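Local structure of fatty acid synthase 1, isoform A (6FN6) at residues Q292-N297 / F403-E408; F376-D381 / R438-A443. The protein probably makes long-chain saturated fatty acids from acetyl-CoA and malonyl-CoA with NADPH, this piece carrying the dehydratase, enoylreductase and ketoreductase region. All coordinates share one frame; numbering follows the deposited sequence.

Interaction 1: residues Q292-N297 / F403-E408; sequences QVIIEN and FLILEE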
loop_
_atom_site.group_PDB
_atom_site.type_symbol
_atom_site.label_atom_id
_atom_site.label_comp_id
_atom_site.label_asym_id
_atom_site.label_seq_id
_atom_site.Cartn_x
_atom_site.Cartn_y
_atom_site.Cartn_z
ATOM N N GLN A 292 33.077 17.504 -59.394
ATOM C CA GLN A 292 31.852 18.200 -59.766
ATOM C C GLN A 292 31.859 18.592 -61.239
ATOM O O GLN A 292 30.863 18.410 -61.938
ATOM C CB GLN A 292 31.654 19.441 -58.898
ATOM C CG GLN A 292 31.009 19.149 -57.561
ATOM C CD GLN A 292 30.814 20.394 -56.728
ATOM O OE1 GLN A 292 30.355 21.420 -57.227
ATOM N NE2 GLN A 292 31.171 20.314 -55.450
ATOM N N VAL A 293 32.980 19.136 -61.701
ATOM C CA VAL A 293 33.110 19.552 -63.092
ATOM C C VAL A 293 32.995 18.337 -64.010
ATOM O O VAL A 293 32.385 18.412 -65.076
ATOM C CB VAL A 293 34.435 20.303 -63.322
ATOM C CG1 VAL A 293 34.644 20.603 -64.811
ATOM C CG2 VAL A 293 34.460 21.589 -62.509
ATOM N N ILE A 294 33.590 17.222 -63.593
ATOM C CA ILE A 294 33.567 15.999 -64.386
ATOM C C ILE A 294 32.140 15.474 -64.491
ATOM O O ILE A 294 31.678 15.129 -65.577
ATOM C CB ILE A 294 34.506 14.934 -63.788
ATOM C CG1 ILE A 294 35.949 15.433 -63.804
ATOM C CG2 ILE A 294 34.400 13.622 -64.556
ATOM C CD1 ILE A 294 36.893 14.611 -62.955
ATOM N N ILE A 295 31.446 15.406 -63.360
ATOM C CA ILE A 295 30.064 14.945 -63.341
ATOM C C ILE A 295 29.235 15.860 -64.232
ATOM O O ILE A 295 28.431 15.399 -65.044
ATOM C CB ILE A 295 29.503 14.894 -61.894
ATOM C CG1 ILE A 295 30.220 13.810 -61.089
ATOM C CG2 ILE A 295 27.995 14.638 -61.898
ATOM C CD1 ILE A 295 29.934 13.845 -59.600
ATOM N N GLU A 296 29.442 17.161 -64.072
ATOM C CA GLU A 296 28.720 18.167 -64.841
ATOM C C GLU A 296 28.905 17.964 -66.344
ATOM O O GLU A 296 28.020 18.295 -67.131
ATOM C CB GLU A 296 29.186 19.567 -64.427
ATOM C CG GLU A 296 28.274 20.700 -64.870
ATOM C CD GLU A 296 28.610 22.017 -64.188
ATOM O OE1 GLU A 296 27.704 22.618 -63.566
ATOM O OE2 GLU A 296 29.775 22.462 -64.287
ATOM N N ASN A 297 30.054 17.417 -66.735
ATOM C CA ASN A 297 30.393 17.265 -68.148
ATOM C C ASN A 297 30.515 15.802 -68.570
ATOM O O ASN A 297 31.370 15.453 -69.383
ATOM C CB ASN A 297 31.703 17.997 -68.453
ATOM C CG ASN A 297 31.545 19.504 -68.428
ATOM O OD1 ASN A 297 31.053 20.102 -69.384
ATOM N ND2 ASN A 297 31.958 20.125 -67.326
ATOM N N PHE A 403 38.756 13.140 -68.347
ATOM C CA PHE A 403 39.572 14.168 -67.706
ATOM C C PHE A 403 40.831 13.590 -67.068
ATOM O O PHE A 403 40.960 12.377 -66.906
ATOM C CB PHE A 403 38.757 14.906 -66.646
ATOM C CG PHE A 403 37.660 15.762 -67.211
ATOM C CD1 PHE A 403 36.417 15.219 -67.499
ATOM C CD2 PHE A 403 37.870 17.107 -67.461
ATOM C CE1 PHE A 403 35.405 16.003 -68.017
ATOM C CE2 PHE A 403 36.864 17.895 -67.981
ATOM C CZ PHE A 403 35.629 17.343 -68.259
ATOM N N LEU A 404 41.767 14.472 -66.730
ATOM C CA LEU A 404 42.931 14.099 -65.936
ATOM C C LEU A 404 43.020 15.004 -64.714
ATOM O O LEU A 404 43.114 16.224 -64.843
ATOM C CB LEU A 404 44.219 14.208 -66.753
ATOM C CG LEU A 404 44.394 13.306 -67.975
ATOM C CD1 LEU A 404 45.711 13.632 -68.658
ATOM C CD2 LEU A 404 44.338 11.837 -67.595
ATOM N N ILE A 405 42.982 14.406 -63.530
ATOM C CA ILE A 405 43.163 15.157 -62.297
ATOM C C ILE A 405 44.612 14.978 -61.864
ATOM O O ILE A 405 44.993 13.921 -61.364
ATOM C CB ILE A 405 42.189 14.704 -61.191
ATOM C CG1 ILE A 405 40.755 14.645 -61.727
ATOM C CG2 ILE A 405 42.269 15.657 -60.008
ATOM C CD1 ILE A 405 39.755 14.070 -60.745
ATOM N N LEU A 406 45.421 16.011 -62.071
ATOM C CA LEU A 406 46.850 15.920 -61.800
ATOM C C LEU A 406 47.280 16.912 -60.725
ATOM O O LEU A 406 47.192 18.125 -60.914
ATOM C CB LEU A 406 47.647 16.164 -63.084
ATOM C CG LEU A 406 47.249 15.305 -64.289
ATOM C CD1 LEU A 406 47.999 15.747 -65.532
ATOM C CD2 LEU A 406 47.493 13.829 -64.016
ATOM N N GLU A 407 47.736 16.389 -59.592
ATOM C CA GLU A 407 48.325 17.221 -58.553
ATOM C C GLU A 407 49.809 17.358 -58.854
ATOM O O GLU A 407 50.523 16.361 -58.972
ATOM C CB GLU A 407 48.093 16.627 -57.160
ATOM C CG GLU A 407 48.884 17.308 -56.047
ATOM C CD GLU A 407 48.482 16.841 -54.653
ATOM O OE1 GLU A 407 47.358 16.316 -54.494
ATOM O OE2 GLU A 407 49.293 16.999 -53.715
ATOM N N GLU A 408 50.270 18.596 -58.981
ATOM C CA GLU A 408 51.649 18.859 -59.367
ATOM C C GLU A 408 52.289 19.887 -58.447
ATOM O O GLU A 408 51.596 20.597 -57.719
ATOM C CB GLU A 408 51.708 19.364 -60.815
ATOM C CG GLU A 408 51.118 18.411 -61.842
ATOM C CD GLU A 408 51.988 17.198 -62.086
ATOM O OE1 GLU A 408 53.220 17.302 -61.912
ATOM O OE2 GLU A 408 51.438 16.139 -62.451
#

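Interaction 2: residues F376-D381 / R438-A443; sequences FVFGID and RVLVLA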
loop_
_atom_site.group_PDB
_atom_site.type_symbol
_atom_site.label_atom_id
_atom_site.label_comp_id
_atom_site.label_asym_id
_atom_site.label_seq_id
_atom_site.Cartn_x
_atom_site.Cartn_y
_atom_site.Cartn_z
ATOM N N PHE A 376 37.877 9.674 -65.487
ATOM C CA PHE A 376 39.023 10.443 -65.025
ATOM C C PHE A 376 40.147 9.555 -64.508
ATOM O O PHE A 376 39.943 8.380 -64.204
ATOM C CB PHE A 376 38.602 11.433 -63.934
ATOM C CG PHE A 376 38.182 10.783 -62.641
ATOM C CD1 PHE A 376 39.124 10.402 -61.699
ATOM C CD2 PHE A 376 36.841 10.569 -62.362
ATOM C CE1 PHE A 376 38.738 9.807 -60.511
ATOM C CE2 PHE A 376 36.449 9.976 -61.175
ATOM C CZ PHE A 376 37.399 9.599 -60.247
ATOM N N VAL A 377 41.338 10.139 -64.425
ATOM C CA VAL A 377 42.496 9.482 -63.840
ATOM C C VAL A 377 43.164 10.477 -62.904
ATOM O O VAL A 377 43.496 11.591 -63.310
ATOM C CB VAL A 377 43.479 8.983 -64.918
ATOM C CG1 VAL A 377 44.727 8.389 -64.276
ATOM C CG2 VAL A 377 42.811 7.959 -65.813
ATOM N N PHE A 378 43.347 10.080 -61.650
ATOM C CA PHE A 378 44.040 10.923 -60.688
ATOM C C PHE A 378 45.491 10.483 -60.543
ATOM O O PHE A 378 45.791 9.289 -60.539
ATOM C CB PHE A 378 43.343 10.891 -59.328
ATOM C CG PHE A 378 44.038 11.713 -58.280
ATOM C CD1 PHE A 378 43.817 13.077 -58.193
ATOM C CD2 PHE A 378 44.920 11.123 -57.388
ATOM C CE1 PHE A 378 44.459 13.837 -57.233
ATOM C CE2 PHE A 378 45.564 11.877 -56.426
ATOM C CZ PHE A 378 45.333 13.236 -56.349
ATOM N N GLY A 379 46.389 11.456 -60.435
ATOM C CA GLY A 379 47.804 11.178 -60.278
ATOM C C GLY A 379 48.551 12.341 -59.654
ATOM O O GLY A 379 48.113 13.488 -59.743
ATOM N N ILE A 380 49.677 12.044 -59.016
ATOM C CA ILE A 380 50.502 13.075 -58.403
ATOM C C ILE A 380 51.875 13.063 -59.058
ATOM O O ILE A 380 52.500 12.012 -59.191
ATOM C CB ILE A 380 50.615 12.880 -56.873
ATOM C CG1 ILE A 380 49.217 12.820 -56.243
ATOM C CG2 ILE A 380 51.462 13.997 -56.253
ATOM C CD1 ILE A 380 49.206 12.695 -54.734
ATOM N N ASP A 381 52.330 14.239 -59.475
ATOM C CA ASP A 381 53.652 14.392 -60.069
ATOM C C ASP A 381 53.785 13.576 -61.353
ATOM O O ASP A 381 54.819 12.956 -61.602
ATOM C CB ASP A 381 54.732 13.981 -59.064
ATOM C CG ASP A 381 54.676 14.796 -57.788
ATOM O OD1 ASP A 381 54.204 15.952 -57.842
ATOM O OD2 ASP A 381 55.103 14.284 -56.730
ATOM N N ARG A 438 52.313 24.054 -54.975
ATOM C CA ARG A 438 51.493 22.944 -55.466
ATOM C C ARG A 438 50.202 23.442 -56.106
ATOM O O ARG A 438 49.692 24.510 -55.763
ATOM C CB ARG A 438 51.167 21.958 -54.343
ATOM C CG ARG A 438 52.327 21.058 -53.955
ATOM C CD ARG A 438 51.846 19.778 -53.289
ATOM N NE ARG A 438 52.922 18.798 -53.162
ATOM C CZ ARG A 438 53.221 17.879 -54.077
ATOM N NH1 ARG A 438 52.533 17.803 -55.208
ATOM N NH2 ARG A 438 54.220 17.034 -53.862
ATOM N N VAL A 439 49.686 22.655 -57.046
ATOM C CA VAL A 439 48.495 23.025 -57.800
ATOM C C VAL A 439 47.730 21.783 -58.250
ATOM O O VAL A 439 48.332 20.762 -58.581
ATOM C CB VAL A 439 48.872 23.910 -59.017
ATOM C CG1 VAL A 439 49.816 23.163 -59.955
ATOM C CG2 VAL A 439 47.621 24.371 -59.758
ATOM N N LEU A 440 46.404 21.872 -58.258
ATOM C CA LEU A 440 45.577 20.800 -58.803
ATOM C C LEU A 440 45.129 21.183 -60.213
ATOM O O LEU A 440 44.493 22.220 -60.414
ATOM C CB LEU A 440 44.369 20.527 -57.906
ATOM C CG LEU A 440 43.558 19.263 -58.223
ATOM C CD1 LEU A 440 44.382 18.002 -57.972
ATOM C CD2 LEU A 440 42.266 19.224 -57.414
ATOM N N VAL A 441 45.474 20.347 -61.187
ATOM C CA VAL A 441 45.192 20.642 -62.584
ATOM C C VAL A 441 44.184 19.651 -63.149
ATOM O O VAL A 441 44.380 18.437 -63.080
ATOM C CB VAL A 441 46.489 20.631 -63.422
ATOM C CG1 VAL A 441 46.203 21.034 -64.860
ATOM C CG2 VAL A 441 47.533 21.553 -62.808
ATOM N N LEU A 442 43.106 20.179 -63.718
ATOM C CA LEU A 442 42.137 19.359 -64.431
ATOM C C LEU A 442 42.350 19.530 -65.936
ATOM O O LEU A 442 42.193 20.630 -66.470
ATOM C CB LEU A 442 40.710 19.742 -64.032
ATOM C CG LEU A 442 39.591 18.846 -64.573
ATOM C CD1 LEU A 442 39.678 17.441 -63.998
ATOM C CD2 LEU A 442 38.232 19.453 -64.282
ATOM N N ALA A 443 42.700 18.440 -66.614
ATOM C CA ALA A 443 43.051 18.501 -68.030
ATOM C C ALA A 443 42.078 17.696 -68.881
ATOM O O ALA A 443 41.436 16.763 -68.400
ATOM C CB ALA A 443 44.470 18.002 -68.241
#

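Interaction 1: residues Q292-N297 / F403-E408
Ile294, near the end of helix 279-296, lays its side chain obliquely against the ring of Phe403 on strand 402-409, a helix-on-sheet contact consistent with the pseudo-methyltransferase domain of animal fatty acid synthases. Its CG1 lies 4.2 Å from the centroid of the Phe403 ring in an off-centre CH-pi contact, and 3.7 Å from Phe403 CD1. With CG1 anti to the carbonyl carbon (chi1 -62°) and the chain extended beyond it, Ile294 CD1 passes the ring and reaches Ile405 CD1 at 3.7 Å. Cutting Ile294 back to an alanine would remove CG1 and CD1, and is likely to open a gap over the Phe403 ring and cost Ile405 CD1 its contact with the helix. The Phe403 ring meets Asn297 at its edge, CZ lying 4.0 Å from Asn297 CB. Farther out, Leu442 and Arg444 of strand 438-445 also touch Phe403, while Phe376 packs against both isoleucines. Asn297 is the first residue to leave the helical course, and its amide is held at both ends: OD1 accepts a bond from Ile541 N, and ND2 donates back to Val293 O over 2.9 Å, with an N-H...O angle of 157°.

Interaction 2: residues F376-D381 / R438-A443
Phe378 and Leu440 make the apolar part of this contact, reaching across from the two strands that flank strand 402-409. Leu440 CD1 comes to the edge of the Phe378 ring, near its plane, 4.2 Å from CE1. With Phe378 CG anti to the backbone N (chi1 178°), the ring reaches out toward strand 438-445 and presents CE1 to Leu440. Between them, Ile405 of the intervening strand touches both, and helix 279-296 covers the pair through Leu287 and Ala286. The ionic part lies where strand 374-380 gives out. Arg438, extended from CG to NE, crosses the carboxylate-bearing side chain of Asp381 at about a right angle. Its NH1 faces Asp381 OD1 at 3.6 Å, a long salt bridge in which the oxygen sits at the guanidinium edge and the two flat groups are 26° apart. A mixed contact completes the set, Ile380 CG2 lying 4.1 Å from Arg438 NH1, oblique to the guanidinium. Glu407 OE2 offers that same nitrogen a second, weak ion pair. With one long salt bridge to Asp381 and a weak pair to Glu407, which is itself salt-bridged to helix 279-296, Arg438 is probably held by spread-out attraction more than by one firm bond.

How the interactions relate
The two contacts lie in one domain, centres about 8 Å apart, their segments interleaved along the chain: 292-297, 376-381, 403-408, 438-443. Strand 402-409 joins them, carrying half of interaction 1 and running between the two strands of interaction 2. It is parallel to 374-380 and antiparallel to 438-445, and probable backbone hydrogen bonds tie it to both: Asp381 N, just past the end of 374-380, to Glu407 O and Val441 N to Leu406 O, each 2.8 Å. The strand order, with 438-445 inserted antiparallel between 402-409 and 426-433, matches that of class I methyltransferases. Interaction 1 seats helix 279-296 on the sheet, and interaction 2 reaches over strand 402-409 between its two flanking strands.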